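Local coordinates for protein AmbC (Sorangium cellulosum, PDB 5O15) that probably carries out both dehydration and ring closure to an oxygen heterocycle during biosynthesis of the polyketide ambruticin, at residues A[77-85]-A[239-247]; A[214-225]-A[269-277]. All coordinates share one frame; numbering follows the deposited sequence. Where two conformers were deposited one is given.

Contact 1 (A[77-85]-A[239-247])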
ATOM      1  N   LEU A  77       0.193  -8.666 -17.148  1.00 16.27           N
ATOM      2  CA  LEU A  77      -1.161  -8.695 -16.651  1.00 16.62           C
ATOM      3  C   LEU A  77      -1.509  -7.343 -16.034  1.00 15.83           C
ATOM      4  O   LEU A  77      -0.639  -6.702 -15.446  1.00 18.10           O
ATOM      5  CB  LEU A  77      -1.336  -9.786 -15.591  1.00 15.40           C
ATOM      6  CG  LEU A  77      -1.300 -11.216 -16.132  1.00 16.51           C
ATOM      7  CD1 LEU A  77      -1.268 -12.253 -14.988  1.00 17.49           C
ATOM      8  CD2 LEU A  77      -2.500 -11.446 -17.050  1.00 18.33           C
ATOM      9  N   PRO A  78      -2.772  -6.920 -16.121  1.00 16.95           N
ATOM     10  CA  PRO A  78      -3.103  -5.541 -15.745  1.00 17.82           C
ATOM     11  C   PRO A  78      -3.403  -5.312 -14.282  1.00 15.98           C
ATOM     12  O   PRO A  78      -3.505  -4.135 -13.886  1.00 17.80           O
ATOM     13  CB  PRO A  78      -4.332  -5.240 -16.616  1.00 20.23           C
ATOM     14  CG  PRO A  78      -4.986  -6.558 -16.805  1.00 21.35           C
ATOM     15  CD  PRO A  78      -3.846  -7.560 -16.928  1.00 18.24           C
ATOM     16  N   SER A  79      -3.596  -6.340 -13.473  1.00 15.71           N
ATOM     17  CA  SER A  79      -4.123  -6.126 -12.137  1.00 15.34           C
ATOM     18  C   SER A  79      -3.602  -7.161 -11.147  1.00 14.85           C
ATOM     19  O   SER A  79      -3.266  -8.316 -11.514  1.00 15.40           O
ATOM     20  CB  SER A  79      -5.640  -6.213 -12.210  1.00 17.79           C
ATOM     21  OG  SER A  79      -6.225  -5.866 -10.989  1.00 20.28           O
ATOM     22  N   VAL A  80      -3.547  -6.739  -9.883  1.00 13.24           N
ATOM     23  CA  VAL A  80      -3.415  -7.615  -8.739  1.00 14.00           C
ATOM     24  C   VAL A  80      -4.824  -7.982  -8.314  1.00 13.32           C
ATOM     25  O   VAL A  80      -5.545  -7.181  -7.713  1.00 14.88           O
ATOM     26  CB  VAL A  80      -2.632  -6.943  -7.618  1.00 13.84           C
ATOM     27  CG1 VAL A  80      -2.504  -7.861  -6.424  1.00 15.40           C
ATOM     28  CG2 VAL A  80      -1.287  -6.495  -8.139  1.00 16.24           C
ATOM     29  N   SER A  81      -5.243  -9.195  -8.667  1.00 14.02           N
ATOM     30  CA  SER A  81      -6.581  -9.627  -8.328  1.00 14.94           C
ATOM     31  C   SER A  81      -6.741  -9.833  -6.822  1.00 14.52           C
ATOM     32  O   SER A  81      -7.761  -9.436  -6.247  1.00 14.15           O
ATOM     33  CB  SER A  81      -6.857 -10.921  -9.080  1.00 16.18           C
ATOM     34  OG  SER A  81      -8.039 -11.547  -8.616  1.00 21.72           O
ATOM     35  N   GLU A  82      -5.766 -10.445  -6.169  0.60 14.02           N
ATOM     36  CA  GLU A  82      -5.821 -10.646  -4.727  0.60 15.42           C
ATOM     37  C   GLU A  82      -4.409 -10.586  -4.177  0.60 13.20           C
ATOM     38  O   GLU A  82      -3.468 -11.039  -4.844  0.60 14.02           O
ATOM     39  CB  GLU A  82      -6.429 -12.008  -4.353  0.60 20.95           C
ATOM     40  CG  GLU A  82      -7.827 -12.290  -4.906  0.60 25.76           C
ATOM     41  CD  GLU A  82      -8.886 -11.308  -4.403  0.60 28.00           C
ATOM     42  OE1 GLU A  82      -8.678 -10.664  -3.334  0.60 28.98           O
ATOM     43  OE2 GLU A  82      -9.941 -11.174  -5.086  0.60 28.90           O
ATOM     44  N   LEU A  83      -4.274 -10.028  -2.980  1.00 13.48           N
ATOM     45  CA  LEU A  83      -3.025 -10.012  -2.247  1.00 13.94           C
ATOM     46  C   LEU A  83      -3.357 -10.205  -0.774  1.00 13.15           C
ATOM     47  O   LEU A  83      -4.199  -9.497  -0.219  1.00 15.42           O
ATOM     48  CB  LEU A  83      -2.259  -8.702  -2.496  1.00 13.76           C
ATOM     49  CG  LEU A  83      -0.855  -8.637  -1.862  1.00 15.61           C
ATOM     50  CD1 LEU A  83       0.100  -7.738  -2.642  1.00 18.39           C
ATOM     51  CD2 LEU A  83      -0.841  -8.240  -0.406  1.00 18.47           C
ATOM     52  N   THR A  84      -2.698 -11.162  -0.154  0.63 13.21           N
ATOM     53  CA  THR A  84      -2.779 -11.402   1.272  0.63 15.44           C
ATOM     54  C   THR A  84      -1.410 -11.124   1.857  0.63 14.42           C
ATOM     55  O   THR A  84      -0.394 -11.489   1.263  0.63 15.23           O
ATOM     56  CB  THR A  84      -3.174 -12.849   1.575  0.63 18.59           C
ATOM     57  OG1 THR A  84      -4.423 -13.139   0.940  0.63 23.48           O
ATOM     58  CG2 THR A  84      -3.335 -13.057   3.081  0.63 20.68           C
ATOM     59  N   ILE A  85      -1.392 -10.417   2.984  1.00 14.63           N
ATOM     60  CA  ILE A  85      -0.164 -10.166   3.714  1.00 16.00           C
ATOM     61  C   ILE A  85      -0.046 -11.247   4.781  1.00 17.10           C
ATOM     62  O   ILE A  85      -0.941 -11.420   5.604  1.00 20.99           O
ATOM     63  CB  ILE A  85      -0.147  -8.762   4.324  1.00 19.96           C
ATOM     64  CG1 ILE A  85      -0.295  -7.731   3.190  1.00 23.63           C
ATOM     65  CG2 ILE A  85       1.137  -8.581   5.110  1.00 21.35           C
ATOM     66  CD1 ILE A  85      -0.360  -6.299   3.647  1.00 25.99           C
ATOM     67  N   PRO A 239      -3.457  -3.447   7.559  1.00 24.87           N
ATOM     68  CA  PRO A 239      -3.923  -4.112   6.330  1.00 25.24           C
ATOM     69  C   PRO A 239      -3.498  -5.567   6.297  1.00 19.95           C
ATOM     70  O   PRO A 239      -2.347  -5.893   6.591  1.00 24.21           O
ATOM     71  CB  PRO A 239      -3.186  -3.355   5.230  1.00 31.28           C
ATOM     72  CG  PRO A 239      -2.818  -2.025   5.859  1.00 32.48           C
ATOM     73  CD  PRO A 239      -2.539  -2.329   7.278  1.00 29.66           C
ATOM     74  N   PHE A 240      -4.432  -6.455   5.921  1.00 16.50           N
ATOM     75  CA  PHE A 240      -4.080  -7.847   5.701  1.00 16.26           C
ATOM     76  C   PHE A 240      -4.471  -8.383   4.334  1.00 14.69           C
ATOM     77  O   PHE A 240      -3.970  -9.439   3.950  1.00 15.65           O
ATOM     78  CB  PHE A 240      -4.630  -8.769   6.802  1.00 19.14           C
ATOM     79  CG  PHE A 240      -6.126  -8.893   6.809  1.00 18.28           C
ATOM     80  CD1 PHE A 240      -6.756  -9.884   6.074  1.00 19.81           C
ATOM     81  CD2 PHE A 240      -6.888  -8.032   7.575  1.00 21.50           C
ATOM     82  CE1 PHE A 240      -8.119  -9.998   6.080  1.00 21.52           C
ATOM     83  CE2 PHE A 240      -8.254  -8.139   7.594  1.00 23.42           C
ATOM     84  CZ  PHE A 240      -8.874  -9.133   6.843  1.00 22.89           C
ATOM     85  N   ALA A 241      -5.292  -7.672   3.566  1.00 14.71           N
ATOM     86  CA  ALA A 241      -5.702  -8.169   2.266  1.00 14.17           C
ATOM     87  C   ALA A 241      -6.117  -7.026   1.365  1.00 14.31           C
ATOM     88  O   ALA A 241      -6.669  -6.025   1.828  1.00 15.85           O
ATOM     89  CB  ALA A 241      -6.835  -9.180   2.369  1.00 16.64           C
ATOM     90  N   TRP A 242      -5.841  -7.188   0.082  1.00 13.77           N
ATOM     91  CA  TRP A 242      -6.212  -6.270  -0.969  1.00 13.27           C
ATOM     92  C   TRP A 242      -6.829  -7.072  -2.102  1.00 13.75           C
ATOM     93  O   TRP A 242      -6.446  -8.232  -2.351  1.00 14.68           O
ATOM     94  CB  TRP A 242      -4.995  -5.539  -1.527  1.00 14.43           C
ATOM     95  CG  TRP A 242      -4.265  -4.694  -0.556  1.00 14.31           C
ATOM     96  CD1 TRP A 242      -3.420  -5.103   0.429  1.00 16.67           C
ATOM     97  CD2 TRP A 242      -4.317  -3.267  -0.470  1.00 14.19           C
ATOM     98  NE1 TRP A 242      -2.928  -4.021   1.107  1.00 17.51           N
ATOM     99  CE2 TRP A 242      -3.454  -2.880   0.570  1.00 16.37           C
ATOM    100  CE3 TRP A 242      -4.976  -2.294  -1.213  1.00 14.63           C
ATOM    101  CZ2 TRP A 242      -3.266  -1.556   0.926  1.00 19.40           C
ATOM    102  CZ3 TRP A 242      -4.790  -0.965  -0.869  1.00 17.97           C
ATOM    103  CH2 TRP A 242      -3.946  -0.605   0.209  1.00 20.43           C
ATOM    104  N   SER A 243      -7.769  -6.455  -2.813  0.51 13.58           N
ATOM    105  CA  SER A 243      -8.398  -7.071  -3.979  0.51 13.53           C
ATOM    106  C   SER A 243      -8.459  -6.068  -5.119  0.51 14.02           C
ATOM    107  O   SER A 243      -8.665  -4.868  -4.884  0.51 13.61           O
ATOM    108  CB  SER A 243      -9.826  -7.550  -3.680  0.51 16.81           C
ATOM    109  OG  SER A 243      -9.853  -8.476  -2.613  0.51 17.38           O
ATOM    110  N   ASP A 244      -8.301  -6.555  -6.343  1.00 13.38           N
ATOM    111  CA  ASP A 244      -8.553  -5.789  -7.542  1.00 14.12           C
ATOM    112  C   ASP A 244      -7.825  -4.450  -7.551  1.00 13.46           C
ATOM    113  O   ASP A 244      -8.441  -3.369  -7.617  1.00 13.77           O
ATOM    114  CB  ASP A 244     -10.044  -5.596  -7.761  1.00 15.98           C
ATOM    115  CG  ASP A 244     -10.725  -6.883  -8.096  1.00 21.32           C
ATOM    116  OD1 ASP A 244     -10.127  -7.758  -8.759  1.00 21.58           O
ATOM    117  OD2 ASP A 244     -11.866  -7.019  -7.652  1.00 29.23           O
ATOM    118  N   VAL A 245      -6.508  -4.502  -7.494  1.00 13.29           N
ATOM    119  CA  VAL A 245      -5.673  -3.297  -7.498  1.00 12.64           C
ATOM    120  C   VAL A 245      -5.077  -3.145  -8.886  1.00 13.64           C
ATOM    121  O   VAL A 245      -4.346  -4.044  -9.360  1.00 15.17           O
ATOM    122  CB  VAL A 245      -4.549  -3.386  -6.466  1.00 13.22           C
ATOM    123  CG1 VAL A 245      -3.843  -2.051  -6.393  1.00 14.56           C
ATOM    124  CG2 VAL A 245      -5.072  -3.780  -5.110  1.00 15.67           C
ATOM    125  N   ALA A 246      -5.382  -2.055  -9.567  1.00 13.66           N
ATOM    126  CA  ALA A 246      -4.891  -1.873 -10.926  1.00 14.22           C
ATOM    127  C   ALA A 246      -4.417  -0.431 -11.070  1.00 13.11           C
ATOM    128  O   ALA A 246      -5.075   0.523 -10.577  1.00 14.96           O
ATOM    129  CB  ALA A 246      -5.985  -2.135 -11.946  1.00 17.78           C
ATOM    130  N   LEU A 247      -3.268  -0.245 -11.708  0.56 13.06           N
ATOM    131  CA  LEU A 247      -2.781   1.082 -12.069  0.56 15.81           C
ATOM    132  C   LEU A 247      -3.157   1.433 -13.489  0.56 16.37           C
ATOM    133  O   LEU A 247      -3.088   0.597 -14.406  0.56 18.90           O
ATOM    134  CB  LEU A 247      -1.269   1.211 -12.016  0.56 19.40           C
ATOM    135  CG  LEU A 247      -0.605   0.881 -10.713  0.56 16.51           C
ATOM    136  CD1 LEU A 247       0.894   1.129 -10.803  0.56 18.44           C
ATOM    137  CD2 LEU A 247      -1.204   1.678  -9.576  0.56 17.16           C
TER
HETATM  138  O   HOH W   1      -1.799  -2.449 -12.670  1.00 20.32           O
HETATM  139  O   HOH W   2      -3.716  -1.836 -15.335  1.00 28.01           O
HETATM  140  O   HOH W   3      -8.232  -7.598 -10.593  1.00 25.28           O
HETATM  141  O   HOH W   4     -10.353 -10.329  -9.165  1.00 42.32           O
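Leu83 and Trp242 are a hydrogen-bonded pair of two antiparallel strands. Trp242 N gives to Leu83 O at 2.8 Å, and Leu83 N gives to Trp242 O. This is the seam of the double hotdog fold: strand 79-85 of the first hotdog meets strand 236-247 of the second. The two side chains lie side by side, with Leu83 CD2 4.1 Å from Trp242 CD1. Ile85 CD1 sits at the indole edge, near its plane. Val80 and Val245 form another hydrogen-bonded pair on the same face. Helix 61-75 covers this face, with Ala68 on Leu83 and Val65 on Trp242. A G1 bulge sets Asp244 and Val245 both against Val80. Here Asp244 N bonds to Ser81 O at 2.9 Å, from above the carbonyl plane. On the other face Ser243 OG gives to Glu82 OE1, but both residues have two conformers, so this bond may not be constant. Asp244 CG lies anti to its carbonyl carbon (chi1 -68°), which brings the carboxylate back toward strand 79-85. There OD1 accepts from two waters. One also takes a bond from Ser79 OG. The other lies 2.7 Å from Ser81 OG, which also bonds to Arg111 NH1.

Contact 2 (A[214-225]-A[269-277])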
ATOM      1  N   LEU A 214       0.254   5.599  -1.680  1.00 12.60           N
ATOM      2  CA  LEU A 214      -0.896   4.750  -1.420  1.00 12.75           C
ATOM      3  C   LEU A 214      -1.182   4.677   0.084  1.00 13.12           C
ATOM      4  O   LEU A 214      -2.345   4.696   0.497  1.00 13.58           O
ATOM      5  CB  LEU A 214      -0.688   3.366  -2.034  1.00 13.22           C
ATOM      6  CG  LEU A 214      -1.860   2.403  -1.818  1.00 13.36           C
ATOM      7  CD1 LEU A 214      -3.149   2.957  -2.443  1.00 13.78           C
ATOM      8  CD2 LEU A 214      -1.549   1.008  -2.425  1.00 14.20           C
ATOM      9  N   ASP A 215      -0.142   4.647   0.916  1.00 13.04           N
ATOM     10  CA  ASP A 215      -0.375   4.624   2.355  1.00 12.07           C
ATOM     11  C   ASP A 215      -1.106   5.874   2.845  1.00 11.94           C
ATOM     12  O   ASP A 215      -1.869   5.808   3.816  1.00 13.14           O
ATOM     13  CB  ASP A 215       0.928   4.455   3.116  1.00 14.40           C
ATOM     14  CG  ASP A 215       0.689   4.159   4.567  1.00 15.23           C
ATOM     15  OD1 ASP A 215       0.348   3.002   4.885  1.00 16.55           O
ATOM     16  OD2 ASP A 215       0.831   5.071   5.407  1.00 16.27           O
ATOM     17  N   ALA A 216      -0.933   7.000   2.157  1.00 12.15           N
ATOM     18  CA  ALA A 216      -1.646   8.216   2.547  1.00 12.55           C
ATOM     19  C   ALA A 216      -3.151   8.059   2.419  1.00 11.92           C
ATOM     20  O   ALA A 216      -3.902   8.673   3.183  1.00 11.89           O
ATOM     21  CB  ALA A 216      -1.103   9.405   1.753  1.00 13.39           C
ATOM     22  N   ALA A 217      -3.630   7.253   1.460  1.00 11.63           N
ATOM     23  CA  ALA A 217      -5.057   6.985   1.418  1.00 12.73           C
ATOM     24  C   ALA A 217      -5.520   6.263   2.676  1.00 12.60           C
ATOM     25  O   ALA A 217      -6.608   6.543   3.208  1.00 13.23           O
ATOM     26  CB  ALA A 217      -5.414   6.197   0.172  1.00 12.95           C
ATOM     27  N   LEU A 218      -4.699   5.322   3.165  1.00 13.11           N
ATOM     28  CA  LEU A 218      -4.989   4.648   4.426  1.00 13.30           C
ATOM     29  C   LEU A 218      -4.939   5.617   5.603  1.00 12.73           C
ATOM     30  O   LEU A 218      -5.775   5.535   6.509  1.00 14.29           O
ATOM     31  CB  LEU A 218      -4.004   3.499   4.655  1.00 13.81           C
ATOM     32  CG  LEU A 218      -3.883   2.469   3.533  1.00 16.32           C
ATOM     33  CD1 LEU A 218      -2.916   1.388   3.970  1.00 16.76           C
ATOM     34  CD2 LEU A 218      -5.245   1.934   3.169  1.00 20.97           C
ATOM     35  N   GLN A 219      -3.963   6.532   5.614  1.00 12.65           N
ATOM     36  CA  GLN A 219      -3.896   7.545   6.668  1.00 12.88           C
ATOM     37  C   GLN A 219      -5.184   8.360   6.708  1.00 12.61           C
ATOM     38  O   GLN A 219      -5.683   8.686   7.787  1.00 12.45           O
ATOM     39  CB  GLN A 219      -2.709   8.474   6.427  1.00 13.11           C
ATOM     40  CG  GLN A 219      -1.335   7.834   6.545  1.00 14.09           C
ATOM     41  CD  GLN A 219      -0.294   8.636   5.811  1.00 13.45           C
ATOM     42  OE1 GLN A 219      -0.376   9.869   5.773  1.00 13.26           O
ATOM     43  NE2 GLN A 219       0.677   7.951   5.191  1.00 13.92           N
ATOM     44  N   ALA A 220      -5.705   8.740   5.534  1.00 12.05           N
ATOM     45  CA  ALA A 220      -6.919   9.548   5.507  1.00 13.31           C
ATOM     46  C   ALA A 220      -8.078   8.782   6.115  1.00 12.54           C
ATOM     47  O   ALA A 220      -8.861   9.334   6.901  1.00 14.01           O
ATOM     48  CB  ALA A 220      -7.229   9.952   4.066  1.00 12.87           C
ATOM     49  N   LEU A 221      -8.211   7.506   5.747  1.00 13.81           N
ATOM     50  CA  LEU A 221      -9.228   6.656   6.326  1.00 15.95           C
ATOM     51  C   LEU A 221      -9.081   6.551   7.842  1.00 14.52           C
ATOM     52  O   LEU A 221     -10.055   6.685   8.586  1.00 15.92           O
ATOM     53  CB  LEU A 221      -9.122   5.286   5.680  1.00 20.22           C
ATOM     54  CG  LEU A 221     -10.005   4.225   6.306  1.00 24.19           C
ATOM     55  CD1 LEU A 221     -11.466   4.633   6.204  1.00 26.15           C
ATOM     56  CD2 LEU A 221      -9.801   2.926   5.625  1.00 28.38           C
ATOM     57  N   LEU A 222      -7.872   6.304   8.322  1.00 13.54           N
ATOM     58  CA  LEU A 222      -7.675   6.149   9.755  1.00 13.53           C
ATOM     59  C   LEU A 222      -7.936   7.449  10.500  1.00 14.57           C
ATOM     60  O   LEU A 222      -8.504   7.435  11.592  1.00 15.56           O
ATOM     61  CB  LEU A 222      -6.266   5.641  10.033  1.00 15.43           C
ATOM     62  CG  LEU A 222      -5.969   4.220   9.580  1.00 19.96           C
ATOM     63  CD1 LEU A 222      -4.500   3.870   9.783  1.00 25.16           C
ATOM     64  CD2 LEU A 222      -6.869   3.212  10.273  1.00 22.24           C
ATOM     65  N   ARG A 223      -7.522   8.586   9.948  1.00 13.11           N
ATOM     66  CA  ARG A 223      -7.789   9.838  10.632  1.00 14.18           C
ATOM     67  C   ARG A 223      -9.275  10.119  10.705  1.00 15.07           C
ATOM     68  O   ARG A 223      -9.759  10.665  11.700  1.00 17.33           O
ATOM     69  CB  ARG A 223      -7.032  10.984   9.967  1.00 13.65           C
ATOM     70  CG  ARG A 223      -5.534  10.891  10.227  1.00 12.72           C
ATOM     71  CD  ARG A 223      -4.733  12.025   9.637  1.00 13.31           C
ATOM     72  NE  ARG A 223      -3.330  11.882   9.939  1.00 13.08           N
ATOM     73  CZ  ARG A 223      -2.756  12.119  11.113  1.00 12.78           C
ATOM     74  NH1 ARG A 223      -3.419  12.665  12.118  1.00 13.18           N
ATOM     75  NH2 ARG A 223      -1.485  11.810  11.279  1.00 13.60           N
ATOM     76  N   ALA A 224     -10.019   9.722   9.691  1.00 14.76           N
ATOM     77  CA  ALA A 224     -11.464   9.858   9.741  1.00 19.35           C
ATOM     78  C   ALA A 224     -12.081   8.892  10.751  1.00 20.22           C
ATOM     79  O   ALA A 224     -12.950   9.272  11.531  1.00 27.40           O
ATOM     80  CB  ALA A 224     -12.021   9.630   8.333  1.00 20.81           C
ATOM     81  N   GLU A 225     -11.621   7.651  10.782  1.00 17.74           N
ATOM     82  CA  GLU A 225     -12.231   6.622  11.632  1.00 19.49           C
ATOM     83  C   GLU A 225     -11.789   6.668  13.098  1.00 20.78           C
ATOM     84  O   GLU A 225     -12.560   6.246  13.971  1.00 22.03           O
ATOM     85  CB  GLU A 225     -11.927   5.242  11.071  1.00 22.97           C
ATOM     86  CG  GLU A 225     -12.670   4.985   9.795  1.00 26.36           C
ATOM     87  CD  GLU A 225     -14.101   4.539  10.060  1.00 33.58           C
ATOM     88  OE1 GLU A 225     -14.305   3.748  11.005  1.00 36.41           O
ATOM     89  OE2 GLU A 225     -15.017   4.989   9.340  1.00 35.44           O
ATOM     90  N   GLN A 269     -12.573  -5.398  12.173  1.00 27.16           N
ATOM     91  CA  GLN A 269     -12.045  -5.140  10.843  1.00 25.94           C
ATOM     92  C   GLN A 269     -12.587  -3.844  10.270  1.00 25.37           C
ATOM     93  O   GLN A 269     -13.656  -3.360  10.643  1.00 27.61           O
ATOM     94  CB  GLN A 269     -12.405  -6.249   9.869  1.00 28.63           C
ATOM     95  CG  GLN A 269     -11.751  -7.551  10.185  1.00 32.27           C
ATOM     96  CD  GLN A 269     -11.928  -8.559   9.085  1.00 36.40           C
ATOM     97  OE1 GLN A 269     -12.321  -8.232   7.963  1.00 38.17           O
ATOM     98  NE2 GLN A 269     -11.624  -9.794   9.397  1.00 38.47           N
ATOM     99  N   LEU A 270     -11.814  -3.310   9.338  1.00 22.45           N
ATOM    100  CA  LEU A 270     -12.137  -2.139   8.547  1.00 22.49           C
ATOM    101  C   LEU A 270     -11.947  -2.535   7.094  1.00 22.96           C
ATOM    102  O   LEU A 270     -10.997  -3.251   6.765  1.00 26.02           O
ATOM    103  CB  LEU A 270     -11.160  -1.009   8.918  1.00 25.79           C
ATOM    104  CG  LEU A 270     -11.313   0.407   8.404  1.00 29.47           C
ATOM    105  CD1 LEU A 270     -12.668   0.970   8.767  1.00 31.96           C
ATOM    106  CD2 LEU A 270     -10.189   1.227   9.015  1.00 30.18           C
ATOM    107  N   ALA A 271     -12.843  -2.082   6.222  1.00 21.13           N
ATOM    108  CA  ALA A 271     -12.767  -2.430   4.809  1.00 21.57           C
ATOM    109  C   ALA A 271     -13.224  -1.236   3.989  1.00 18.94           C
ATOM    110  O   ALA A 271     -14.137  -0.515   4.388  1.00 20.18           O
ATOM    111  CB  ALA A 271     -13.620  -3.664   4.467  1.00 24.65           C
ATOM    112  N   ALA A 272     -12.582  -1.023   2.845  1.00 15.87           N
ATOM    113  CA  ALA A 272     -12.891   0.115   1.998  1.00 14.62           C
ATOM    114  C   ALA A 272     -12.379  -0.155   0.587  1.00 13.93           C
ATOM    115  O   ALA A 272     -11.494  -0.973   0.378  1.00 16.35           O
ATOM    116  CB  ALA A 272     -12.254   1.383   2.553  1.00 15.72           C
ATOM    117  N   SER A 273     -12.921   0.590  -0.376  1.00 13.40           N
ATOM    118  CA  SER A 273     -12.356   0.720  -1.712  1.00 13.51           C
ATOM    119  C   SER A 273     -11.583   2.028  -1.789  1.00 11.90           C
ATOM    120  O   SER A 273     -11.850   2.977  -1.032  1.00 12.78           O
ATOM    121  CB  SER A 273     -13.455   0.715  -2.793  1.00 16.77           C
ATOM    122  OG  SER A 273     -14.299   1.860  -2.656  1.00 17.64           O
ATOM    123  N   ILE A 274     -10.632   2.090  -2.706  1.00 12.31           N
ATOM    124  CA  ILE A 274      -9.803   3.279  -2.893  1.00 12.48           C
ATOM    125  C   ILE A 274      -9.761   3.610  -4.361  1.00 12.53           C
ATOM    126  O   ILE A 274      -9.420   2.739  -5.180  1.00 14.42           O
ATOM    127  CB  ILE A 274      -8.368   3.080  -2.374  1.00 13.29           C
ATOM    128  CG1 ILE A 274      -8.366   2.727  -0.896  1.00 14.80           C
ATOM    129  CG2 ILE A 274      -7.502   4.309  -2.664  1.00 14.31           C
ATOM    130  CD1 ILE A 274      -7.017   2.282  -0.363  1.00 16.53           C
ATOM    131  N   GLU A 275     -10.038   4.854  -4.708  1.00 12.21           N
ATOM    132  CA  GLU A 275      -9.900   5.336  -6.066  1.00 12.39           C
ATOM    133  C   GLU A 275      -9.018   6.569  -6.044  1.00 11.38           C
ATOM    134  O   GLU A 275      -9.214   7.449  -5.200  1.00 12.07           O
ATOM    135  CB  GLU A 275     -11.250   5.672  -6.677  1.00 14.50           C
ATOM    136  CG  GLU A 275     -12.216   4.506  -6.782  1.00 15.98           C
ATOM    137  CD  GLU A 275     -13.600   5.076  -6.910  1.00 21.64           C
ATOM    138  OE1 GLU A 275     -13.870   5.743  -7.931  1.00 21.94           O
ATOM    139  OE2 GLU A 275     -14.383   4.974  -5.932  1.00 24.68           O
ATOM    140  N   LEU A 276      -8.082   6.656  -6.980  1.00 11.44           N
ATOM    141  CA  LEU A 276      -7.107   7.741  -7.038  1.00 11.56           C
ATOM    142  C   LEU A 276      -7.151   8.414  -8.397  1.00 11.36           C
ATOM    143  O   LEU A 276      -7.186   7.740  -9.431  1.00 11.91           O
ATOM    144  CB  LEU A 276      -5.704   7.191  -6.771  1.00 12.69           C
ATOM    145  CG  LEU A 276      -5.554   6.431  -5.454  1.00 13.17           C
ATOM    146  CD1 LEU A 276      -4.189   5.800  -5.320  1.00 17.01           C
ATOM    147  CD2 LEU A 276      -5.812   7.335  -4.251  1.00 14.01           C
ATOM    148  N   ALA A 277      -7.120   9.743  -8.378  1.00 10.88           N
ATOM    149  CA  ALA A 277      -7.150  10.578  -9.558  1.00 10.97           C
ATOM    150  C   ALA A 277      -5.972  11.542  -9.569  1.00 11.28           C
ATOM    151  O   ALA A 277      -5.554  12.054  -8.527  1.00 12.81           O
ATOM    152  CB  ALA A 277      -8.461  11.369  -9.609  1.00 12.11           C
TER
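Leu270 meets Leu221 tip to tip, with Leu270 CD2 3.8 Å from Leu221 CD2. It gives up more surface to helix 214-225 than any other residue of strand 269-277. With CG anti to the backbone N (chi1 -172°), the branch end extends up to Leu221, and its two methyls part to different neighbours. CD2 also touches Leu222 CD2 at 4.1 Å, and those side chains cross obliquely. CD1 lies under the end of Glu225, 3.9 Å from Glu225 OE1. The Glu225 chain is bent at chi2 (-82°), which folds CD and the carboxylate over this methyl; CG lies close to it as well. A glycine at Leu270 would probably open a gap beneath Leu221 and Leu222 and leave the bent chain of Glu225 without its apolar support.

Two residues on, Ala272 again faces the helix. Its CB is 4.2 Å from Leu221 CD2, so one leucine methyl serves both strand positions. Val261 of the adjacent strand 254-261 packs on Leu221 as well. In hotdog terms, helix 211-225 is the sausage of the second hotdog and strand 269-277 is part of its bun. The segments run at 127° to each other. Their axes come within 10.0 Å.

Ile274 is the next residue to point toward the helix, and it spreads its branches. CG2 lies 4.0 Å from Ala217 CB, where the small side chain lets the backbones come nearest: the two CA atoms are 7.4 Å apart. CD1 goes to Leu218 CD2, and these side chains cross at about a right angle. Leu214 CD1 comes to the same CD1 more loosely.

At Leu276 the row ends. Its CD1 meets Leu214 CD1 at 4.2 Å, again nearly at right angles. Leu214 also packs on Thr62 and Val65 of helix 61-75.

How the contacts relate
Contact 2 is buried core, while contact 1 is partly buried, with Thr84 and Pro78 exposed at its margin. Contact 1 joins the two hotdogs through backbone hydrogen bonds and adds polar side-chain links on one face, and waters there and at the strand end. Contact 2 lies within the second hotdog and has no hydrogen bond between its segments; it is held almost wholly by aliphatic groups. Strand 283-295 runs between strands 236-247 and 269-277, so both contacts reach the same sheet. They also touch directly. The indole of Trp242 brings CH2 to 3.9 Å from Leu214 CD2 and also packs on Ile274 CD1. Pro239 CG lies against Leu218 CD1. Helix 61-75 borders both contacts.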